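Local coordinates for type II restriction enzyme ngomi (Neisseria gonorrhoeae, PDB 1FIU), which recognises the double-stranded sequence 5'-GCCGGC-3' as a tetrameric, magnesium-dependent type II restriction endonuclease and cleaves it after the first G, at a contact of chain A with DNA and the interface of chains A and B. Sequence-based numbering; all coordinates share one arbitrary frame. Chains: chain A/B, Type II restriction enzyme ngomi.

Contact 1: a contact of chain A with DNA. Residues chain A 61-64, 66-67, 100. With nucleotides of chain C; nucleotides of chain E; nucleotides of chain D.
The N-terminal turns of helix 62-81, led in by A:Pro61, sit across the minor groove, between the backbone of DG6 and DC7 of chain C and that of DC1 and DC2 of chain D. On the chain C side the contact is mainly to phosphate and sugar. A:Thr64 holds its hydroxyl anti to its carbonyl carbon (chi1 -56°), which puts OG1 2.8 Å from OP1 of the DC7 phosphate in a hydrogen bond. The same OG1 is 3.2 Å from O3' of DG6, a weak bond at best. A:Gln63 reaches into the groove: its chain bends at chi2 (90°) and lies alongside the DG6 deoxyribose, with CD 3.3 Å from the ring oxygen O4'. CG is 3.9 Å from O2 of the DC1 base, a minor-groove atom, so the residue meets both strands by packing. On the chain D side, the sugar backbone packs against two glycines, A:Gly62 and A:Gly66, about one helical turn apart. CA of A:Gly62 lies 3.5 Å from C4' of DC2, and CA of A:Gly66 lies 3.6 Å from C5' of DC2. Water 1 joins the carbonyl of A:Gly66 to OP1 of DC2, and water 2 joins that of A:Gln63 to O4' of DC1. Beyond the helix, poorly ordered A:Arg100 extends edge-on toward the DC7 sugar; its NH2 is 2.9 Å from O3', consistent with a hydrogen bond. The backbone is cut between DG4 of chain E and DC1 of chain D: O3' of DG4 stands 3.6 Å from P of the 5'-phosphate of DC1, too far for a phosphodiester bond.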
ATOM      1  N   PRO A  61       8.982  29.254 -21.313  1.00 19.53           N
ATOM      2  CA  PRO A  61       9.108  27.822 -21.581  1.00 20.09           C
ATOM      3  C   PRO A  61       8.717  27.114 -20.287  1.00 19.65           C
ATOM      4  O   PRO A  61       9.029  27.602 -19.187  1.00 19.48           O
ATOM      5  CB  PRO A  61      10.597  27.648 -21.858  1.00 20.80           C
ATOM      6  CG  PRO A  61      10.980  28.959 -22.464  1.00 21.48           C
ATOM      7  CD  PRO A  61      10.238  29.968 -21.608  1.00 20.51           C
ATOM      8  N   GLY A  62       8.025  25.977 -20.403  1.00 20.73           N
ATOM      9  CA  GLY A  62       7.618  25.243 -19.207  1.00 20.52           C
ATOM     10  C   GLY A  62       8.745  24.880 -18.252  1.00 20.35           C
ATOM     11  O   GLY A  62       8.534  24.806 -17.051  1.00 22.11           O
ATOM     12  N   GLN A  63       9.935  24.615 -18.763  1.00 19.56           N
ATOM     13  CA  GLN A  63      11.068  24.294 -17.878  1.00 18.53           C
ATOM     14  C   GLN A  63      11.428  25.513 -17.011  1.00 22.33           C
ATOM     15  O   GLN A  63      11.837  25.388 -15.855  1.00 18.83           O
ATOM     16  CB  GLN A  63      12.282  23.900 -18.714  1.00 19.71           C
ATOM     17  CG  GLN A  63      12.035  22.737 -19.664  1.00 19.92           C
ATOM     18  CD  GLN A  63      11.532  23.146 -21.036  1.00 17.79           C
ATOM     19  OE1 GLN A  63      10.999  24.255 -21.232  1.00 20.80           O
ATOM     20  NE2 GLN A  63      11.669  22.244 -21.994  1.00 18.19           N
ATOM     21  N   THR A  64      11.281  26.700 -17.582  1.00 19.73           N
ATOM     22  CA  THR A  64      11.578  27.928 -16.867  1.00 17.63           C
ATOM     23  C   THR A  64      10.536  28.212 -15.777  1.00 20.01           C
ATOM     24  O   THR A  64      10.872  28.514 -14.620  1.00 21.05           O
ATOM     25  CB  THR A  64      11.605  29.109 -17.842  1.00 19.64           C
ATOM     26  OG1 THR A  64      12.552  28.835 -18.883  1.00 20.77           O
ATOM     27  CG2 THR A  64      12.012  30.387 -17.116  1.00 22.53           C
ATOM     28  N   GLY A  66       8.519  26.058 -14.433  1.00 17.25           N
ATOM     29  CA  GLY A  66       8.575  24.948 -13.485  1.00 15.96           C
ATOM     30  C   GLY A  66       9.642  25.220 -12.442  1.00 17.37           C
ATOM     31  O   GLY A  66       9.401  25.181 -11.239  1.00 17.85           O
ATOM     32  N   ASN A  67      10.848  25.520 -12.917  1.00 16.94           N
ATOM     33  CA  ASN A  67      11.963  25.798 -12.000  1.00 18.47           C
ATOM     34  C   ASN A  67      11.762  27.061 -11.154  1.00 19.82           C
ATOM     35  O   ASN A  67      12.016  27.073  -9.938  1.00 19.43           O
ATOM     36  CB  ASN A  67      13.260  25.907 -12.816  1.00 18.01           C
ATOM     37  CG  ASN A  67      14.457  26.263 -11.959  1.00 22.98           C
ATOM     38  OD1 ASN A  67      15.007  27.361 -12.075  1.00 30.12           O
ATOM     39  ND2 ASN A  67      14.859  25.343 -11.087  1.00 24.12           N
ATOM     40  N   ARG A 100      19.210  17.046 -10.152  1.00 60.04           N
ATOM     41  CA  ARG A 100      20.638  16.745 -10.162  1.00 60.04           C
ATOM     42  C   ARG A 100      21.023  15.902  -8.946  1.00 60.04           C
ATOM     43  O   ARG A 100      22.024  15.180  -8.970  1.00 60.04           O
ATOM     44  CB  ARG A 100      21.424  18.059 -10.144  1.00 59.84           C
ATOM     45  CG  ARG A 100      20.606  19.212 -10.702  1.00 60.04           C
ATOM     46  CD  ARG A 100      21.403  20.480 -10.969  1.00 59.76           C
ATOM     47  NE  ARG A 100      20.636  21.351 -11.862  1.00 60.04           N
ATOM     48  CZ  ARG A 100      20.977  22.589 -12.214  1.00 60.04           C
ATOM     49  NH1 ARG A 100      22.091  23.146 -11.754  1.00 60.04           N
ATOM     50  NH2 ARG A 100      20.193  23.274 -13.036  1.00 60.04           N
TER
ATOM     51  P    DG C   6      14.983  25.363 -25.013  1.00 24.71           P
ATOM     52  OP1  DG C   6      13.823  25.934 -25.716  1.00 24.73           O
ATOM     53  OP2  DG C   6      16.313  25.395 -25.655  1.00 27.86           O
ATOM     54  O5'  DG C   6      15.093  25.995 -23.552  1.00 24.27           O
ATOM     55  C5'  DG C   6      13.910  26.231 -22.779  1.00 22.64           C
ATOM     56  C4'  DG C   6      14.177  25.985 -21.313  1.00 23.65           C
ATOM     57  O4'  DG C   6      14.505  24.598 -21.078  1.00 24.20           O
ATOM     58  C3'  DG C   6      15.336  26.770 -20.714  1.00 25.23           C
ATOM     59  O3'  DG C   6      15.036  26.903 -19.326  1.00 29.26           O
ATOM     60  C2'  DG C   6      16.514  25.841 -20.945  1.00 26.11           C
ATOM     61  C1'  DG C   6      15.892  24.459 -20.761  1.00 29.00           C
ATOM     62  N9   DG C   6      16.408  23.404 -21.631  1.00 27.93           N
ATOM     63  C8   DG C   6      16.926  23.535 -22.896  1.00 27.50           C
ATOM     64  N7   DG C   6      17.153  22.385 -23.477  1.00 29.44           N
ATOM     65  C5   DG C   6      16.783  21.444 -22.523  1.00 25.85           C
ATOM     66  C6   DG C   6      16.769  20.021 -22.585  1.00 30.79           C
ATOM     67  O6   DG C   6      17.031  19.282 -23.555  1.00 30.53           O
ATOM     68  N1   DG C   6      16.384  19.460 -21.369  1.00 27.63           N
ATOM     69  C2   DG C   6      16.035  20.176 -20.250  1.00 31.97           C
ATOM     70  N2   DG C   6      15.752  19.462 -19.149  1.00 25.25           N
ATOM     71  N3   DG C   6      15.984  21.500 -20.202  1.00 27.37           N
ATOM     72  C4   DG C   6      16.375  22.061 -21.363  1.00 28.77           C
ATOM     73  P    DC C   7      15.950  27.821 -18.379  1.00 27.67           P
ATOM     74  OP1  DC C   7      15.036  28.750 -17.656  1.00 27.31           O
ATOM     75  OP2  DC C   7      17.041  28.375 -19.205  1.00 32.91           O
ATOM     76  O5'  DC C   7      16.512  26.764 -17.332  1.00 29.56           O
ATOM     77  C5'  DC C   7      15.629  26.125 -16.409  1.00 35.44           C
ATOM     78  C4'  DC C   7      16.371  25.122 -15.555  1.00 42.09           C
ATOM     79  O4'  DC C   7      16.753  23.981 -16.357  1.00 41.92           O
ATOM     80  C3'  DC C   7      17.654  25.628 -14.894  1.00 44.15           C
ATOM     81  O3'  DC C   7      17.870  24.951 -13.652  1.00 50.64           O
ATOM     82  C2'  DC C   7      18.734  25.111 -15.822  1.00 42.50           C
ATOM     83  C1'  DC C   7      18.157  23.780 -16.285  1.00 41.45           C
ATOM     84  N1   DC C   7      18.618  23.382 -17.623  1.00 38.14           N
ATOM     85  C2   DC C   7      18.736  22.016 -17.939  1.00 38.48           C
ATOM     86  O2   DC C   7      18.445  21.168 -17.077  1.00 38.93           O
ATOM     87  N3   DC C   7      19.172  21.665 -19.174  1.00 35.55           N
ATOM     88  C4   DC C   7      19.490  22.613 -20.064  1.00 36.52           C
ATOM     89  N4   DC C   7      19.922  22.237 -21.267  1.00 37.56           N
ATOM     90  C5   DC C   7      19.378  23.996 -19.764  1.00 35.55           C
ATOM     91  C6   DC C   7      18.937  24.334 -18.550  1.00 39.88           C
TER
ATOM     92  P    DG E   4      14.888  11.915 -14.986  1.00 31.85           P
ATOM     93  OP1  DG E   4      16.206  11.734 -14.335  1.00 28.18           O
ATOM     94  OP2  DG E   4      14.045  10.714 -15.296  1.00 34.98           O
ATOM     95  O5'  DG E   4      14.028  12.947 -14.123  1.00 33.00           O
ATOM     96  C5'  DG E   4      14.642  14.118 -13.553  1.00 29.36           C
ATOM     97  C4'  DG E   4      13.694  15.294 -13.602  1.00 28.24           C
ATOM     98  O4'  DG E   4      13.491  15.704 -14.977  1.00 30.01           O
ATOM     99  C3'  DG E   4      12.298  15.050 -13.034  1.00 23.56           C
ATOM    100  O3'  DG E   4      11.869  16.341 -12.605  1.00 23.37           O
ATOM    101  C2'  DG E   4      11.486  14.714 -14.274  1.00 27.16           C
ATOM    102  C1'  DG E   4      12.107  15.614 -15.323  1.00 26.28           C
ATOM    103  N9   DG E   4      12.067  15.085 -16.678  1.00 19.43           N
ATOM    104  C8   DG E   4      11.956  13.767 -17.052  1.00 18.93           C
ATOM    105  N7   DG E   4      12.088  13.591 -18.333  1.00 20.99           N
ATOM    106  C5   DG E   4      12.283  14.872 -18.835  1.00 18.61           C
ATOM    107  C6   DG E   4      12.520  15.311 -20.161  1.00 20.16           C
ATOM    108  O6   DG E   4      12.662  14.634 -21.184  1.00 21.39           O
ATOM    109  N1   DG E   4      12.614  16.700 -20.229  1.00 20.87           N
ATOM    110  C2   DG E   4      12.514  17.551 -19.152  1.00 18.95           C
ATOM    111  N2   DG E   4      12.601  18.871 -19.424  1.00 21.22           N
ATOM    112  N3   DG E   4      12.333  17.150 -17.904  1.00 16.98           N
ATOM    113  C4   DG E   4      12.221  15.808 -17.825  1.00 17.73           C
TER
ATOM    114  OP3  DC D   1       9.517  16.019 -11.811  1.00 25.96           O
ATOM    115  P    DC D   1       8.484  17.118 -11.733  1.00 20.28           P
ATOM    116  OP1  DC D   1       7.074  16.656 -12.054  1.00 18.38           O
ATOM    117  OP2  DC D   1       8.578  17.941 -10.470  1.00 21.20           O
ATOM    118  O5'  DC D   1       8.848  18.164 -12.930  1.00 19.60           O
ATOM    119  C5'  DC D   1       9.686  19.292 -12.677  1.00 22.85           C
ATOM    120  C4'  DC D   1       9.576  20.286 -13.807  1.00 16.73           C
ATOM    121  O4'  DC D   1      10.271  19.736 -14.959  1.00 19.16           O
ATOM    122  C3'  DC D   1       8.150  20.534 -14.284  1.00 18.24           C
ATOM    123  O3'  DC D   1       7.590  21.672 -13.677  1.00 15.70           O
ATOM    124  C2'  DC D   1       8.279  20.728 -15.791  1.00 28.29           C
ATOM    125  C1'  DC D   1       9.595  20.087 -16.174  1.00 21.20           C
ATOM    126  N1   DC D   1       9.339  18.830 -16.921  1.00 19.37           N
ATOM    127  C2   DC D   1       9.302  18.875 -18.308  1.00 19.62           C
ATOM    128  O2   DC D   1       9.428  19.968 -18.863  1.00 20.25           O
ATOM    129  N3   DC D   1       9.122  17.721 -19.013  1.00 18.16           N
ATOM    130  C4   DC D   1       8.957  16.563 -18.368  1.00 17.73           C
ATOM    131  N4   DC D   1       8.790  15.453 -19.098  1.00 18.03           N
ATOM    132  C5   DC D   1       8.961  16.492 -16.940  1.00 17.94           C
ATOM    133  C6   DC D   1       9.149  17.641 -16.264  1.00 18.01           C
ATOM    134  P    DC D   2       5.997  21.785 -13.542  1.00 17.42           P
ATOM    135  OP1  DC D   2       5.732  22.911 -12.634  1.00 15.93           O
ATOM    136  OP2  DC D   2       5.371  20.457 -13.285  1.00 19.02           O
ATOM    137  O5'  DC D   2       5.547  22.199 -15.011  1.00 17.21           O
ATOM    138  C5'  DC D   2       6.043  23.401 -15.575  1.00 17.50           C
ATOM    139  C4'  DC D   2       5.526  23.584 -16.984  1.00 15.94           C
ATOM    140  O4'  DC D   2       6.020  22.540 -17.846  1.00 16.12           O
ATOM    141  C3'  DC D   2       4.001  23.623 -17.147  1.00 20.28           C
ATOM    142  O3'  DC D   2       3.717  24.863 -17.847  1.00 24.66           O
ATOM    143  C2'  DC D   2       3.675  22.301 -17.837  1.00 18.21           C
ATOM    144  C1'  DC D   2       4.953  21.939 -18.577  1.00 16.59           C
ATOM    145  N1   DC D   2       5.226  20.495 -18.652  1.00 18.42           N
ATOM    146  C2   DC D   2       5.251  19.857 -19.910  1.00 22.24           C
ATOM    147  O2   DC D   2       5.117  20.566 -20.955  1.00 19.42           O
ATOM    148  N3   DC D   2       5.428  18.503 -19.969  1.00 15.77           N
ATOM    149  C4   DC D   2       5.606  17.794 -18.829  1.00 16.37           C
ATOM    150  N4   DC D   2       5.758  16.448 -18.925  1.00 16.92           N
ATOM    151  C5   DC D   2       5.639  18.424 -17.553  1.00 16.87           C
ATOM    152  C6   DC D   2       5.440  19.767 -17.502  1.00 17.83           C
TER
HETATM  153  O   HOH W   1       7.182  23.604 -10.434  1.00 15.94           O
HETATM  154  O   HOH W   2      11.714  22.685 -14.960  1.00 24.50           O

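Contact 2: the interface of chains A and B. Residues chain A 213, 216, 235-239; chain B 206-207, 209, 213.
The salt bridge centres on B:Arg209, which grips A:Asp239 side-on with two nitrogens on one oxygen: NH2 is 2.8 Å and NE 2.9 Å from the carboxylate OD1. OD1 lies in the guanidinium plane, and the carboxylate and guanidinium planes stand 90° apart; NH2 meets OD1 nearly along its C-O axis, while NE comes from above the carboxylate plane. In the arginine, CG lies between the backbone N and the carbonyl carbon, the crowded position (chi1 79°), and the chain then runs extended from CG to NE.

Other hydrogen bonds fix this pair. NH1 of B:Arg209 donates to O of B:Val206, in its own chain, at 3.0 Å. Across the interface, NH1 makes a weak bond to O of A:Gly236, and NH2 a weak bond to O of A:Glu237. The second carboxylate oxygen, OD2 of A:Asp239, accepts from N of A:Ile216 at 2.9 Å, tying the acid to strand 215-220. Separately, OG1 of A:Thr235 donates to O of B:Arg207 at 2.7 Å, in the carbonyl plane.

Water extends the network: water 3 links A:Gly236 N and A:Ile238 O to B:Arg209 O, and water 4 links A:Asp239 to B:Leu213 N.

Apolar packing is led by A:Leu213, whose CD2 lies 3.9 Å above one guanidinium face, toward its rim, and 3.8 Å from CB of B:Leu213. The two leucines cross at about a right angle. Repeated by two-fold symmetry, this patch helps join subunits of the homotetramer.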
ATOM      1  N   LEU A 213       7.025   9.730   9.221  1.00 14.41           N
ATOM      2  CA  LEU A 213       6.896  10.169   7.843  1.00 13.50           C
ATOM      3  C   LEU A 213       6.968  11.680   7.778  1.00 14.61           C
ATOM      4  O   LEU A 213       6.396  12.364   8.630  1.00 15.09           O
ATOM      5  CB  LEU A 213       5.512   9.766   7.324  1.00 12.61           C
ATOM      6  CG  LEU A 213       5.272   9.965   5.814  1.00 13.47           C
ATOM      7  CD1 LEU A 213       6.132   8.998   5.021  1.00 15.11           C
ATOM      8  CD2 LEU A 213       3.799   9.683   5.512  1.00 18.13           C
ATOM      9  N   ILE A 216       4.117  15.508   3.469  1.00 12.47           N
ATOM     10  CA  ILE A 216       4.140  15.237   2.026  1.00 11.31           C
ATOM     11  C   ILE A 216       3.022  16.122   1.469  1.00 14.77           C
ATOM     12  O   ILE A 216       1.826  15.832   1.669  1.00 15.10           O
ATOM     13  CB  ILE A 216       3.851  13.744   1.700  1.00 14.15           C
ATOM     14  CG1 ILE A 216       4.930  12.841   2.344  1.00 16.04           C
ATOM     15  CG2 ILE A 216       3.892  13.518   0.177  1.00 13.24           C
ATOM     16  CD1 ILE A 216       4.674  11.367   2.175  1.00 14.99           C
ATOM     17  N   THR A 235      -6.946   9.858  -0.359  1.00 21.05           N
ATOM     18  CA  THR A 235      -5.993   9.941   0.750  1.00 19.42           C
ATOM     19  C   THR A 235      -5.021   8.781   0.704  1.00 18.15           C
ATOM     20  O   THR A 235      -5.256   7.780   0.020  1.00 20.40           O
ATOM     21  CB  THR A 235      -6.718   9.885   2.127  1.00 18.49           C
ATOM     22  OG1 THR A 235      -7.496   8.688   2.212  1.00 21.30           O
ATOM     23  CG2 THR A 235      -7.630  11.089   2.306  1.00 19.18           C
ATOM     24  N   GLY A 236      -3.915   8.927   1.439  1.00 16.74           N
ATOM     25  CA  GLY A 236      -2.925   7.864   1.528  1.00 17.08           C
ATOM     26  C   GLY A 236      -1.527   8.180   1.019  1.00 17.54           C
ATOM     27  O   GLY A 236      -0.530   7.606   1.490  1.00 17.29           O
ATOM     28  N   GLU A 237      -1.451   9.070   0.044  1.00 16.78           N
ATOM     29  CA  GLU A 237      -0.154   9.454  -0.540  1.00 17.41           C
ATOM     30  C   GLU A 237       0.240  10.892  -0.226  1.00 16.90           C
ATOM     31  O   GLU A 237       1.365  11.158   0.203  1.00 18.97           O
ATOM     32  CB  GLU A 237      -0.199   9.323  -2.064  1.00 18.16           C
ATOM     33  CG  GLU A 237      -0.581   7.961  -2.622  1.00 22.88           C
ATOM     34  CD  GLU A 237      -2.064   7.806  -2.960  1.00 27.35           C
ATOM     35  OE1 GLU A 237      -2.801   8.803  -3.192  1.00 25.74           O
ATOM     36  OE2 GLU A 237      -2.493   6.645  -3.010  1.00 30.57           O
ATOM     37  N   ILE A 238      -0.710  11.799  -0.442  1.00 15.94           N
ATOM     38  CA  ILE A 238      -0.551  13.233  -0.276  1.00 15.51           C
ATOM     39  C   ILE A 238      -1.291  13.744   0.954  1.00 15.52           C
ATOM     40  O   ILE A 238      -2.514  13.520   1.109  1.00 16.85           O
ATOM     41  CB  ILE A 238      -1.102  13.950  -1.553  1.00 16.53           C
ATOM     42  CG1 ILE A 238      -0.409  13.393  -2.800  1.00 17.19           C
ATOM     43  CG2 ILE A 238      -0.950  15.460  -1.449  1.00 15.57           C
ATOM     44  CD1 ILE A 238       1.069  13.453  -2.788  1.00 22.54           C
ATOM     45  N   ASP A 239      -0.575  14.444   1.833  1.00 13.70           N
ATOM     46  CA  ASP A 239      -1.208  14.972   3.045  1.00 13.00           C
ATOM     47  C   ASP A 239      -2.289  16.007   2.730  1.00 15.29           C
ATOM     48  O   ASP A 239      -3.385  15.966   3.299  1.00 16.51           O
ATOM     49  CB  ASP A 239      -0.189  15.663   3.964  1.00 15.25           C
ATOM     50  CG  ASP A 239       0.885  14.714   4.501  1.00 13.68           C
ATOM     51  OD1 ASP A 239       0.824  13.503   4.250  1.00 15.86           O
ATOM     52  OD2 ASP A 239       1.794  15.223   5.172  1.00 15.75           O
TER
ATOM     53  N   VAL B 206      -2.115   5.207   7.769  1.00 13.60           N
ATOM     54  CA  VAL B 206      -1.474   5.733   6.580  1.00 13.35           C
ATOM     55  C   VAL B 206      -2.492   6.051   5.475  1.00 15.36           C
ATOM     56  O   VAL B 206      -2.520   7.156   4.915  1.00 17.19           O
ATOM     57  CB  VAL B 206      -0.468   4.696   6.007  1.00 14.93           C
ATOM     58  CG1 VAL B 206      -0.020   5.129   4.588  1.00 19.89           C
ATOM     59  CG2 VAL B 206       0.722   4.517   6.975  1.00 15.99           C
ATOM     60  N   ARG B 207      -3.342   5.069   5.179  1.00 15.01           N
ATOM     61  CA  ARG B 207      -4.267   5.192   4.047  1.00 15.33           C
ATOM     62  C   ARG B 207      -5.379   6.218   4.181  1.00 18.35           C
ATOM     63  O   ARG B 207      -5.846   6.772   3.176  1.00 19.02           O
ATOM     64  CB  ARG B 207      -4.888   3.808   3.765  1.00 18.35           C
ATOM     65  CG  ARG B 207      -3.862   2.744   3.401  1.00 27.87           C
ATOM     66  CD  ARG B 207      -4.453   1.349   3.182  1.00 39.23           C
ATOM     67  NE  ARG B 207      -3.463   0.488   2.528  1.00 44.89           N
ATOM     68  CZ  ARG B 207      -3.636  -0.800   2.236  1.00 51.16           C
ATOM     69  NH1 ARG B 207      -4.775  -1.417   2.539  1.00 50.89           N
ATOM     70  NH2 ARG B 207      -2.657  -1.471   1.635  1.00 50.69           N
ATOM     71  N   ARG B 209      -5.385   9.133   6.265  1.00 16.21           N
ATOM     72  CA  ARG B 209      -5.063  10.436   6.807  1.00 16.74           C
ATOM     73  C   ARG B 209      -5.320  11.636   5.915  1.00 17.64           C
ATOM     74  O   ARG B 209      -5.230  11.553   4.689  1.00 17.46           O
ATOM     75  CB  ARG B 209      -3.579  10.483   7.183  1.00 15.86           C
ATOM     76  CG  ARG B 209      -2.664  10.695   5.963  1.00 18.56           C
ATOM     77  CD  ARG B 209      -1.194  10.660   6.365  1.00 17.89           C
ATOM     78  NE  ARG B 209      -0.323  11.075   5.253  1.00 14.58           N
ATOM     79  CZ  ARG B 209       0.048  10.305   4.228  1.00 13.37           C
ATOM     80  NH1 ARG B 209      -0.346   9.036   4.129  1.00 15.51           N
ATOM     81  NH2 ARG B 209       0.788  10.836   3.253  1.00 14.72           N
ATOM     82  N   LEU B 213       1.051  12.297   8.784  1.00 14.95           N
ATOM     83  CA  LEU B 213       0.869  11.016   9.440  1.00 15.49           C
ATOM     84  C   LEU B 213       1.363  11.105  10.880  1.00 15.40           C
ATOM     85  O   LEU B 213       2.408  11.695  11.137  1.00 16.30           O
ATOM     86  CB  LEU B 213       1.688   9.944   8.705  1.00 13.95           C
ATOM     87  CG  LEU B 213       1.480   8.501   9.205  1.00 13.61           C
ATOM     88  CD1 LEU B 213       0.071   8.022   8.793  1.00 16.02           C
ATOM     89  CD2 LEU B 213       2.550   7.570   8.575  1.00 14.31           C
TER
HETATM   90  O   HOH W   3      -3.358  11.332   2.727  1.00 15.75           O
HETATM   91  O   HOH W   4       2.818  12.724   6.474  1.00 16.39           O
HETATM   92  O   HOH W   5      -6.970   5.716   0.915  1.00 36.93           O

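Contact 1 and contact 2 share no residues, and the centres of their C-alpha atoms are about 27 Å apart. In chain A, contact 1 uses the start of helix 62-81 and the loop residue A:Arg100, whereas contact 2 uses the loop 235-239 before strand 240-243, with A:Leu213 just before and A:Ile216 at the start of strand 215-220, against the end of helix 197-208 and the following loop of chain B. One subunit can therefore hold DNA and a neighbouring subunit at once through separate surfaces. Contact 2 probably helps set the spacing of the DNA-binding surfaces within the tetramer, although the structure alone does not show coupling.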